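Local coordinates for protein CT_858 (Chlamydia trachomatis, PDB 3DOR) that is a secreted chlamydial protease, probably a serine-type endopeptidase, that forms a dimer in its mature state, at residues V112-L117 with L168-P173; L86-Q91 with I103-S108; P360-K365 with F442-P447. All blocks are in the same frame, centred on the assembly; numbering follows the deposited sequence.

Interaction 1 (V112-L117 with L168-P173)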
loop_
_atom_site.group_PDB
_atom_site.type_symbol
_atom_site.label_atom_id
_atom_site.label_comp_id
_atom_site.label_asym_id
_atom_site.label_seq_id
_atom_site.Cartn_x
_atom_site.Cartn_y
_atom_site.Cartn_z
ATOM N N VAL B 112 5.045 -16.294 -40.137
ATOM C CA VAL B 112 5.899 -15.182 -39.744
ATOM C C VAL B 112 6.329 -14.594 -41.082
ATOM O O VAL B 112 6.675 -15.338 -41.997
ATOM C CB VAL B 112 7.159 -15.677 -38.996
ATOM C CG1 VAL B 112 8.221 -14.584 -38.969
ATOM C CG2 VAL B 112 6.789 -16.109 -37.595
ATOM N N GLY B 113 6.297 -13.276 -41.209
ATOM C CA GLY B 113 6.693 -12.664 -42.462
ATOM C C GLY B 113 5.517 -12.123 -43.262
ATOM O O GLY B 113 5.710 -11.333 -44.190
ATOM N N ASP B 114 4.309 -12.568 -42.920
ATOM C CA ASP B 114 3.087 -12.113 -43.585
ATOM C C ASP B 114 2.881 -10.656 -43.220
ATOM O O ASP B 114 3.225 -10.231 -42.108
ATOM C CB ASP B 114 1.863 -12.881 -43.080
ATOM C CG ASP B 114 1.810 -14.306 -43.569
ATOM O OD1 ASP B 114 1.023 -15.087 -42.984
ATOM O OD2 ASP B 114 2.538 -14.646 -44.525
ATOM N N GLU B 115 2.306 -9.893 -44.141
ATOM C CA GLU B 115 2.032 -8.492 -43.871
ATOM C C GLU B 115 0.564 -8.405 -43.487
ATOM O O GLU B 115 -0.291 -8.989 -44.161
ATOM C CB GLU B 115 2.281 -7.621 -45.108
ATOM C CG GLU B 115 2.186 -6.134 -44.789
ATOM C CD GLU B 115 2.154 -5.233 -46.019
ATOM O OE1 GLU B 115 2.484 -5.698 -47.130
ATOM O OE2 GLU B 115 1.803 -4.044 -45.864
ATOM N N LEU B 116 0.272 -7.699 -42.398
ATOM C CA LEU B 116 -1.103 -7.532 -41.960
ATOM C C LEU B 116 -1.664 -6.345 -42.730
ATOM O O LEU B 116 -1.118 -5.240 -42.668
ATOM C CB LEU B 116 -1.173 -7.251 -40.457
ATOM C CG LEU B 116 -2.574 -6.959 -39.905
ATOM C CD1 LEU B 116 -3.516 -8.103 -40.270
ATOM C CD2 LEU B 116 -2.514 -6.778 -38.392
ATOM N N LEU B 117 -2.749 -6.576 -43.460
ATOM C CA LEU B 117 -3.357 -5.513 -44.249
ATOM C C LEU B 117 -4.618 -4.913 -43.636
ATOM O O LEU B 117 -4.719 -3.695 -43.478
ATOM C CB LEU B 117 -3.674 -6.025 -45.658
ATOM C CG LEU B 117 -2.457 -6.420 -46.504
ATOM C CD1 LEU B 117 -2.931 -6.961 -47.848
ATOM C CD2 LEU B 117 -1.541 -5.208 -46.706
ATOM N N LEU B 168 -8.628 -11.415 -40.724
ATOM C CA LEU B 168 -7.359 -10.725 -40.876
ATOM C C LEU B 168 -6.925 -10.857 -42.329
ATOM O O LEU B 168 -6.742 -11.969 -42.822
ATOM C CB LEU B 168 -6.301 -11.357 -39.969
ATOM C CG LEU B 168 -6.634 -11.485 -38.480
ATOM C CD1 LEU B 168 -5.474 -12.156 -37.763
ATOM C CD2 LEU B 168 -6.901 -10.115 -37.889
ATOM N N LYS B 169 -6.789 -9.733 -43.025
ATOM C CA LYS B 169 -6.342 -9.795 -44.405
ATOM C C LYS B 169 -4.829 -9.616 -44.395
ATOM O O LYS B 169 -4.312 -8.619 -43.891
ATOM C CB LYS B 169 -6.982 -8.701 -45.259
ATOM C CG LYS B 169 -6.647 -8.859 -46.737
ATOM C CD LYS B 169 -7.246 -7.744 -47.595
ATOM C CE LYS B 169 -6.963 -7.993 -49.073
ATOM N NZ LYS B 169 -7.606 -6.982 -49.963
ATOM N N ILE B 170 -4.128 -10.583 -44.963
ATOM C CA ILE B 170 -2.677 -10.547 -44.998
ATOM C C ILE B 170 -2.145 -10.687 -46.418
ATOM O O ILE B 170 -2.873 -11.079 -47.336
ATOM C CB ILE B 170 -2.114 -11.711 -44.182
ATOM C CG1 ILE B 170 -2.535 -13.031 -44.842
ATOM C CG2 ILE B 170 -2.659 -11.659 -42.760
ATOM C CD1 ILE B 170 -1.847 -14.257 -44.301
ATOM N N ARG B 171 -0.876 -10.347 -46.602
ATOM C CA ARG B 171 -0.249 -10.523 -47.900
ATOM C C ARG B 171 1.006 -11.349 -47.701
ATOM O O ARG B 171 1.800 -11.076 -46.806
ATOM C CB ARG B 171 0.124 -9.193 -48.557
ATOM C CG ARG B 171 0.975 -9.413 -49.814
ATOM C CD ARG B 171 0.799 -8.324 -50.847
ATOM N NE ARG B 171 1.096 -7.015 -50.294
ATOM C CZ ARG B 171 0.293 -5.966 -50.416
ATOM N NH1 ARG B 171 -0.855 -6.093 -51.081
ATOM N NH2 ARG B 171 0.631 -4.804 -49.859
ATOM N N ARG B 172 1.172 -12.372 -48.530
ATOM C CA ARG B 172 2.337 -13.237 -48.451
ATOM C C ARG B 172 3.512 -12.489 -49.034
ATOM O O ARG B 172 3.333 -11.539 -49.806
ATOM C CB ARG B 172 2.124 -14.509 -49.267
ATOM C CG ARG B 172 0.919 -15.328 -48.865
ATOM C CD ARG B 172 0.960 -15.736 -47.408
ATOM N NE ARG B 172 0.069 -16.867 -47.181
ATOM C CZ ARG B 172 -0.178 -17.410 -45.994
ATOM N NH1 ARG B 172 0.402 -16.922 -44.901
ATOM N NH2 ARG B 172 -1.010 -18.445 -45.909
ATOM N N PRO B 173 4.736 -12.903 -48.679
ATOM C CA PRO B 173 5.898 -12.205 -49.229
ATOM C C PRO B 173 5.991 -12.317 -50.749
ATOM O O PRO B 173 6.561 -11.438 -51.400
ATOM C CB PRO B 173 7.083 -12.848 -48.499
ATOM C CG PRO B 173 6.555 -14.163 -48.028
ATOM C CD PRO B 173 5.135 -13.862 -47.639
HETATM O O HOH W 1 4.912 -10.285 -46.730
#
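Asp114 sits where 112-117 enters its strand, and its side chain is the one to follow. Asp114 CB lies beside the end of Ile170, 4.1 Å from Ile170 CD1. With CG anti to the carbonyl carbon (chi1 -72°), the carboxylate runs alongside Arg172 and points the same way. Asp114 CG faces Ile170 CD1 at 3.7 Å. Asp114 OD1 touches Ile170 CD1 at 3.3 Å and makes the shortest charged contact, 2.7 Å to Arg172 NH1; it also accepts a bond from the backbone N of Arg111. Asp114 OD2 takes a hydrogen bond from Arg172 NH1 at 3.1 Å, using its syn lone pair and lying practically in the guanidinium plane. The two flat groups are turned 51° apart, so this is no flush two-point pairing: one nitrogen serves both oxygens. Arg172 NH1 gives another bond to Glu109 O, and the positive charges of Arg172 and Arg111 would favour the ionised carboxylate.

Beyond the aspartate the backbones pair as antiparallel strands. Glu115 and Arg171 form a hydrogen-bonded pair, Glu115 N reaching Arg171 O at 3.0 Å with a nearly straight bond (173°), and Leu117 N closes a short bond to Lys169 O at 2.6 Å. A water spans the carbonyls of Gly113 and Arg171 where one strand starts and the other runs out. On the face carrying Glu115 and Arg171, a weak hydrogen bond within a salt bridge joins Arg171 NH2 to Glu115 OE1 at 3.4 Å, while Leu117's methyls pack over one face of that guanidinium.

The other face carries Leu116 and Ile170, both against Phe100. This pairing lies inside the antiparallel sheet of the PDZ domain: strand 98-103 flanks 115-119, and strand 177-187 flanks 165-171.

Interaction 2 (L86-Q91 with I103-S108)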
loop_
_atom_site.group_PDB
_atom_site.type_symbol
_atom_site.label_atom_id
_atom_site.label_comp_id
_atom_site.label_asym_id
_atom_site.label_seq_id
_atom_site.Cartn_x
_atom_site.Cartn_y
_atom_site.Cartn_z
ATOM N N LEU B 86 -5.766 -12.444 -29.166
ATOM C CA LEU B 86 -5.434 -13.210 -30.366
ATOM C C LEU B 86 -3.936 -13.507 -30.271
ATOM O O LEU B 86 -3.130 -12.597 -30.098
ATOM C CB LEU B 86 -5.758 -12.415 -31.629
ATOM C CG LEU B 86 -7.271 -12.285 -31.864
ATOM C CD1 LEU B 86 -7.566 -11.416 -33.080
ATOM C CD2 LEU B 86 -7.855 -13.687 -32.036
ATOM N N PRO B 87 -3.547 -14.791 -30.387
ATOM C CA PRO B 87 -2.165 -15.282 -30.306
ATOM C C PRO B 87 -1.169 -14.901 -31.404
ATOM O O PRO B 87 -0.482 -15.767 -31.957
ATOM C CB PRO B 87 -2.353 -16.788 -30.213
ATOM C CG PRO B 87 -3.507 -17.008 -31.140
ATOM C CD PRO B 87 -4.463 -15.885 -30.766
ATOM N N TYR B 88 -1.077 -13.613 -31.707
ATOM C CA TYR B 88 -0.137 -13.146 -32.722
ATOM C C TYR B 88 0.627 -11.921 -32.257
ATOM O O TYR B 88 0.232 -11.259 -31.298
ATOM C CB TYR B 88 -0.863 -12.808 -34.018
ATOM C CG TYR B 88 -1.759 -13.917 -34.482
ATOM C CD1 TYR B 88 -3.111 -13.934 -34.137
ATOM C CD2 TYR B 88 -1.251 -14.975 -35.228
ATOM C CE1 TYR B 88 -3.937 -14.987 -34.524
ATOM C CE2 TYR B 88 -2.066 -16.033 -35.621
ATOM C CZ TYR B 88 -3.404 -16.036 -35.262
ATOM O OH TYR B 88 -4.196 -17.098 -35.617
ATOM N N THR B 89 1.738 -11.640 -32.927
ATOM C CA THR B 89 2.533 -10.473 -32.594
ATOM C C THR B 89 2.982 -9.812 -33.886
ATOM O O THR B 89 3.561 -10.449 -34.763
ATOM C CB THR B 89 3.778 -10.832 -31.757
ATOM O OG1 THR B 89 3.375 -11.530 -30.567
ATOM C CG2 THR B 89 4.522 -9.558 -31.357
ATOM N N VAL B 90 2.699 -8.526 -34.001
ATOM C CA VAL B 90 3.065 -7.768 -35.181
ATOM C C VAL B 90 4.133 -6.734 -34.836
ATOM O O VAL B 90 4.267 -6.331 -33.678
ATOM C CB VAL B 90 1.817 -7.062 -35.758
ATOM C CG1 VAL B 90 2.215 -6.036 -36.806
ATOM C CG2 VAL B 90 0.888 -8.103 -36.367
ATOM N N GLN B 91 4.908 -6.327 -35.835
ATOM C CA GLN B 91 5.939 -5.319 -35.639
ATOM C C GLN B 91 5.929 -4.410 -36.867
ATOM O O GLN B 91 5.925 -4.884 -38.009
ATOM C CB GLN B 91 7.310 -5.976 -35.470
ATOM C CG GLN B 91 8.406 -5.033 -34.998
ATOM C CD GLN B 91 9.701 -5.768 -34.659
ATOM O OE1 GLN B 91 10.641 -5.186 -34.106
ATOM N NE2 GLN B 91 9.754 -7.052 -34.994
ATOM N N ILE B 103 3.820 -16.270 -33.927
ATOM C CA ILE B 103 2.562 -17.005 -33.954
ATOM C C ILE B 103 2.568 -17.896 -32.714
ATOM O O ILE B 103 3.490 -18.692 -32.525
ATOM C CB ILE B 103 2.470 -17.901 -35.209
ATOM C CG1 ILE B 103 2.746 -17.078 -36.473
ATOM C CG2 ILE B 103 1.100 -18.555 -35.278
ATOM C CD1 ILE B 103 1.824 -15.897 -36.662
ATOM N N MET B 104 1.552 -17.768 -31.866
ATOM C CA MET B 104 1.508 -18.567 -30.644
ATOM C C MET B 104 0.321 -19.522 -30.535
ATOM O O MET B 104 -0.306 -19.621 -29.482
ATOM C CB MET B 104 1.531 -17.651 -29.415
ATOM C CG MET B 104 2.744 -16.724 -29.329
ATOM S SD MET B 104 2.641 -15.288 -30.425
ATOM C CE MET B 104 1.755 -14.142 -29.394
ATOM N N THR B 105 0.018 -20.227 -31.616
ATOM C CA THR B 105 -1.083 -21.181 -31.620
ATOM C C THR B 105 -0.735 -22.335 -32.557
ATOM O O THR B 105 0.272 -22.274 -33.258
ATOM C CB THR B 105 -2.399 -20.517 -32.072
ATOM O OG1 THR B 105 -3.443 -21.495 -32.078
ATOM C CG2 THR B 105 -2.250 -19.918 -33.452
ATOM N N PHE B 106 -1.561 -23.381 -32.563
ATOM C CA PHE B 106 -1.316 -24.547 -33.412
ATOM C C PHE B 106 -1.149 -24.171 -34.879
ATOM O O PHE B 106 -1.621 -23.128 -35.331
ATOM C CB PHE B 106 -2.455 -25.564 -33.268
ATOM C CG PHE B 106 -3.786 -25.050 -33.736
ATOM C CD1 PHE B 106 -4.166 -25.153 -35.073
ATOM C CD2 PHE B 106 -4.649 -24.426 -32.843
ATOM C CE1 PHE B 106 -5.392 -24.637 -35.511
ATOM C CE2 PHE B 106 -5.872 -23.909 -33.267
ATOM C CZ PHE B 106 -6.246 -24.013 -34.602
ATOM N N SER B 107 -0.482 -25.050 -35.613
ATOM C CA SER B 107 -0.193 -24.866 -37.030
ATOM C C SER B 107 -1.319 -24.308 -37.880
ATOM O O SER B 107 -2.147 -25.067 -38.380
ATOM C CB SER B 107 0.254 -26.197 -37.631
ATOM O OG SER B 107 -0.735 -27.200 -37.452
ATOM N N SER B 108 -1.343 -22.991 -38.070
ATOM C CA SER B 108 -2.382 -22.392 -38.891
ATOM C C SER B 108 -1.821 -21.606 -40.081
ATOM O O SER B 108 -0.607 -21.521 -40.270
ATOM C CB SER B 108 -3.290 -21.506 -38.041
ATOM O OG SER B 108 -4.653 -21.788 -38.329
#
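At the open end of a beta hairpin in the PDZ domain, made by strands 83-92 and 98-103, the two strands part, and Pro87 marks the place as the centre of an inverse gamma turn.

Two backbone hydrogen bonds mark the spot. Within the turn, Tyr88 N bonds back to Leu86 O at 2.8 Å. Across the hairpin, Met104 N donates to Pro87 O at 2.9 Å in a fairly straight bond (164°), although the donor stands above the carbonyl plane rather than on a lone pair. Next to it Tyr88 and Ile103 face each other as an antiparallel non-hydrogen-bonded pair, so their side chains meet on one face of the sheet.

Apolar contacts come next. Ile103 CD1 comes in at the edge of the Tyr88 ring, in its plane, 3.5 Å from Tyr88 CD2. Tyr88 also rests on Val182 of strand 177-187, which flanks 83-92, while Ile103 reaches Ile110. The Pro87 ring points at the departing loop 104-108, with Pro87 CG 3.8 Å from Thr105 CB. Thr105 CG2 occupies the crowded position between backbone N and carbonyl carbon, which turns it toward both Pro87 CG and the Tyr88 hydroxyl. A sulfate, probably from the crystallisation liquor, lies close to this threonine.

Met104 adds a contact of another kind, sulfur and methyl against polar atoms. Its chain bends twice (chi2 77°, chi3 87°) and folds back along the strand, bringing Met104 SD 3.5 Å from Pro87 O and setting the terminal methyl Met104 CE 3.3 Å from Thr89 OG1.

Interaction 3 (P360-K365 with F442-P447)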
loop_
_atom_site.group_PDB
_atom_site.type_symbol
_atom_site.label_atom_id
_atom_site.label_comp_id
_atom_site.label_asym_id
_atom_site.label_seq_id
_atom_site.Cartn_x
_atom_site.Cartn_y
_atom_site.Cartn_z
ATOM N N PRO B 360 32.522 10.349 -12.656
ATOM C CA PRO B 360 31.149 10.677 -12.262
ATOM C C PRO B 360 30.280 11.083 -13.453
ATOM O O PRO B 360 30.772 11.640 -14.436
ATOM C CB PRO B 360 31.340 11.810 -11.256
ATOM C CG PRO B 360 32.599 12.477 -11.740
ATOM C CD PRO B 360 33.486 11.301 -12.073
ATOM N N LEU B 361 28.989 10.787 -13.356
ATOM C CA LEU B 361 28.041 11.119 -14.415
ATOM C C LEU B 361 26.962 12.068 -13.889
ATOM O O LEU B 361 26.253 11.741 -12.944
ATOM C CB LEU B 361 27.382 9.840 -14.949
ATOM C CG LEU B 361 28.308 8.750 -15.506
ATOM C CD1 LEU B 361 27.495 7.517 -15.872
ATOM C CD2 LEU B 361 29.055 9.284 -16.712
ATOM N N GLU B 362 26.846 13.242 -14.503
ATOM C CA GLU B 362 25.838 14.219 -14.103
ATOM C C GLU B 362 24.455 13.618 -14.306
ATOM O O GLU B 362 24.216 12.944 -15.300
ATOM C CB GLU B 362 25.962 15.491 -14.947
ATOM C CG GLU B 362 26.756 16.604 -14.295
ATOM C CD GLU B 362 26.068 17.153 -13.059
ATOM O OE1 GLU B 362 24.888 17.546 -13.170
ATOM O OE2 GLU B 362 26.704 17.192 -11.983
ATOM N N LEU B 363 23.548 13.862 -13.367
ATOM C CA LEU B 363 22.198 13.333 -13.468
ATOM C C LEU B 363 21.175 14.425 -13.706
ATOM O O LEU B 363 21.323 15.540 -13.214
ATOM C CB LEU B 363 21.815 12.598 -12.177
ATOM C CG LEU B 363 22.501 11.257 -11.889
ATOM C CD1 LEU B 363 22.378 10.893 -10.409
ATOM C CD2 LEU B 363 21.856 10.190 -12.766
ATOM N N PRO B 364 20.131 14.125 -14.488
ATOM C CA PRO B 364 19.103 15.135 -14.729
ATOM C C PRO B 364 18.323 15.287 -13.414
ATOM O O PRO B 364 18.184 14.323 -12.656
ATOM C CB PRO B 364 18.262 14.514 -15.841
ATOM C CG PRO B 364 18.463 13.044 -15.657
ATOM C CD PRO B 364 19.924 12.944 -15.343
ATOM N N LYS B 365 17.819 16.488 -13.151
ATOM C CA LYS B 365 17.077 16.759 -11.925
ATOM C C LYS B 365 15.585 16.689 -12.180
ATOM O O LYS B 365 15.157 16.621 -13.325
ATOM C CB LYS B 365 17.448 18.142 -11.379
ATOM C CG LYS B 365 18.899 18.248 -10.938
ATOM C CD LYS B 365 19.204 19.634 -10.387
ATOM C CE LYS B 365 20.651 19.733 -9.909
ATOM N NZ LYS B 365 21.616 19.550 -11.030
ATOM N N PHE B 442 20.884 12.904 -5.271
ATOM C CA PHE B 442 22.071 12.517 -6.045
ATOM C C PHE B 442 22.303 13.432 -7.250
ATOM O O PHE B 442 21.611 13.339 -8.272
ATOM C CB PHE B 442 21.952 11.071 -6.549
ATOM C CG PHE B 442 21.944 10.032 -5.456
ATOM C CD1 PHE B 442 21.656 10.379 -4.140
ATOM C CD2 PHE B 442 22.169 8.688 -5.759
ATOM C CE1 PHE B 442 21.587 9.408 -3.138
ATOM C CE2 PHE B 442 22.101 7.707 -4.766
ATOM C CZ PHE B 442 21.808 8.067 -3.450
ATOM N N GLU B 443 23.289 14.311 -7.131
ATOM C CA GLU B 443 23.619 15.232 -8.205
ATOM C C GLU B 443 24.282 14.475 -9.337
ATOM O O GLU B 443 24.147 14.822 -10.514
ATOM C CB GLU B 443 24.572 16.298 -7.692
ATOM C CG GLU B 443 23.967 17.123 -6.587
ATOM C CD GLU B 443 24.019 18.597 -6.894
ATOM O OE1 GLU B 443 25.142 19.145 -6.936
ATOM O OE2 GLU B 443 22.939 19.201 -7.098
ATOM N N LYS B 444 25.009 13.429 -8.976
ATOM C CA LYS B 444 25.691 12.656 -9.989
ATOM C C LYS B 444 25.933 11.242 -9.533
ATOM O O LYS B 444 25.890 10.936 -8.341
ATOM C CB LYS B 444 27.026 13.318 -10.351
ATOM C CG LYS B 444 27.955 13.529 -9.168
ATOM C CD LYS B 444 29.205 14.316 -9.557
ATOM C CE LYS B 444 28.871 15.731 -9.990
ATOM N NZ LYS B 444 30.095 16.572 -10.174
ATOM N N ILE B 445 26.147 10.376 -10.510
ATOM C CA ILE B 445 26.448 8.994 -10.240
ATOM C C ILE B 445 27.942 8.926 -10.027
ATOM O O ILE B 445 28.719 9.472 -10.810
ATOM C CB ILE B 445 26.046 8.096 -11.420
ATOM C CG1 ILE B 445 24.590 7.661 -11.234
ATOM C CG2 ILE B 445 26.973 6.897 -11.502
ATOM C CD1 ILE B 445 23.823 7.595 -12.491
ATOM N N HIS B 446 28.339 8.280 -8.943
ATOM C CA HIS B 446 29.745 8.118 -8.631
ATOM C C HIS B 446 30.099 6.695 -8.989
ATOM O O HIS B 446 29.317 5.782 -8.751
ATOM C CB HIS B 446 29.967 8.411 -7.150
ATOM C CG HIS B 446 29.624 9.819 -6.785
ATOM N ND1 HIS B 446 30.499 10.869 -6.977
ATOM C CD2 HIS B 446 28.467 10.369 -6.347
ATOM C CE1 HIS B 446 29.892 12.002 -6.673
ATOM N NE2 HIS B 446 28.657 11.726 -6.290
ATOM N N PRO B 447 31.279 6.485 -9.586
ATOM C CA PRO B 447 31.702 5.138 -9.978
ATOM C C PRO B 447 31.745 4.125 -8.849
ATOM O O PRO B 447 32.190 4.430 -7.742
ATOM C CB PRO B 447 33.067 5.370 -10.631
ATOM C CG PRO B 447 33.518 6.694 -10.088
ATOM C CD PRO B 447 32.270 7.501 -9.980
HETATM O O HOH W 2 22.098 16.749 -10.925
#
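Glu443 O is held by two donors: Leu363 N at 3.1 Å, and a water at 2.8 Å. That water has three bonds of its own, for it also donates to Leu363 O and accepts from Lys365 NZ at 2.8 Å. Lys365 is bent at its last torsion (chi4 63°) to get there. Its ammonium lies near the Glu443 carboxylate too, but short of a salt bridge.

Further along, Leu361 and Ile445 form an antiparallel hydrogen-bonded pair. Leu361 N donates to Ile445 O, and Ile445 N returns a bond to Leu361 O at 2.8 Å; both donors lie in the carbonyl planes. Beside them the CA of Pro360 approaches Ile445 O in a CA-H...O contact.

On one face, Glu362 and Lys444 cross obliquely. Lys444 leaves the backbone in the crowded position, and Glu362 OE2 touches Lys444 CE at 3.3 Å, whereas the salt bridge from Glu362 OE2 to Lys444 NZ is long, 3.9 Å.

The opposite face is apolar and tight. Leu363 and Ile445 cross at about a right angle, with Leu363 CD2 against Ile445 CD1 at 3.3 Å, closer than usual for two carbons. Ile445's chi2 of 143° is away from a staggered position, in keeping with a crowded spot, while Leu363 CD1 rests on Phe442 CB at 3.9 Å. Tyr350 of helix 346-354 packs on both Leu363 and Ile445, and Val475 of helix 468-478 lies on Leu361 and Leu363.

The arrangement is a short antiparallel strand pairing in the S41 peptidase region: the two-residue strand 444-445 adds to strand 361-368, which pairs in turn with strand 507-518.

How the interactions relate
Interactions 1 and 2 belong to one antiparallel sheet of the PDZ domain and touch where Leu116 packs on Val90; strand 98-103 ties them together, pairing with 83-92 and with 115-119. Interaction 3 lies on the opposite side of the chain's centre, about 47 Å from interaction 1 between centres, in a different sheet of the S41 region. Each mixes buried and more exposed residues: Leu116 and Ile170 against Arg171 and Arg172, Pro87 and Tyr88 against Met104 and Thr105, Leu361, Leu363 and Ile445 against Pro360. Interaction 1 adds arginine salt bridges to strand bonds, interaction 2 has a single cross-segment bond, and interaction 3 sets one water-bridged polar edge beside a tight aliphatic face against helices.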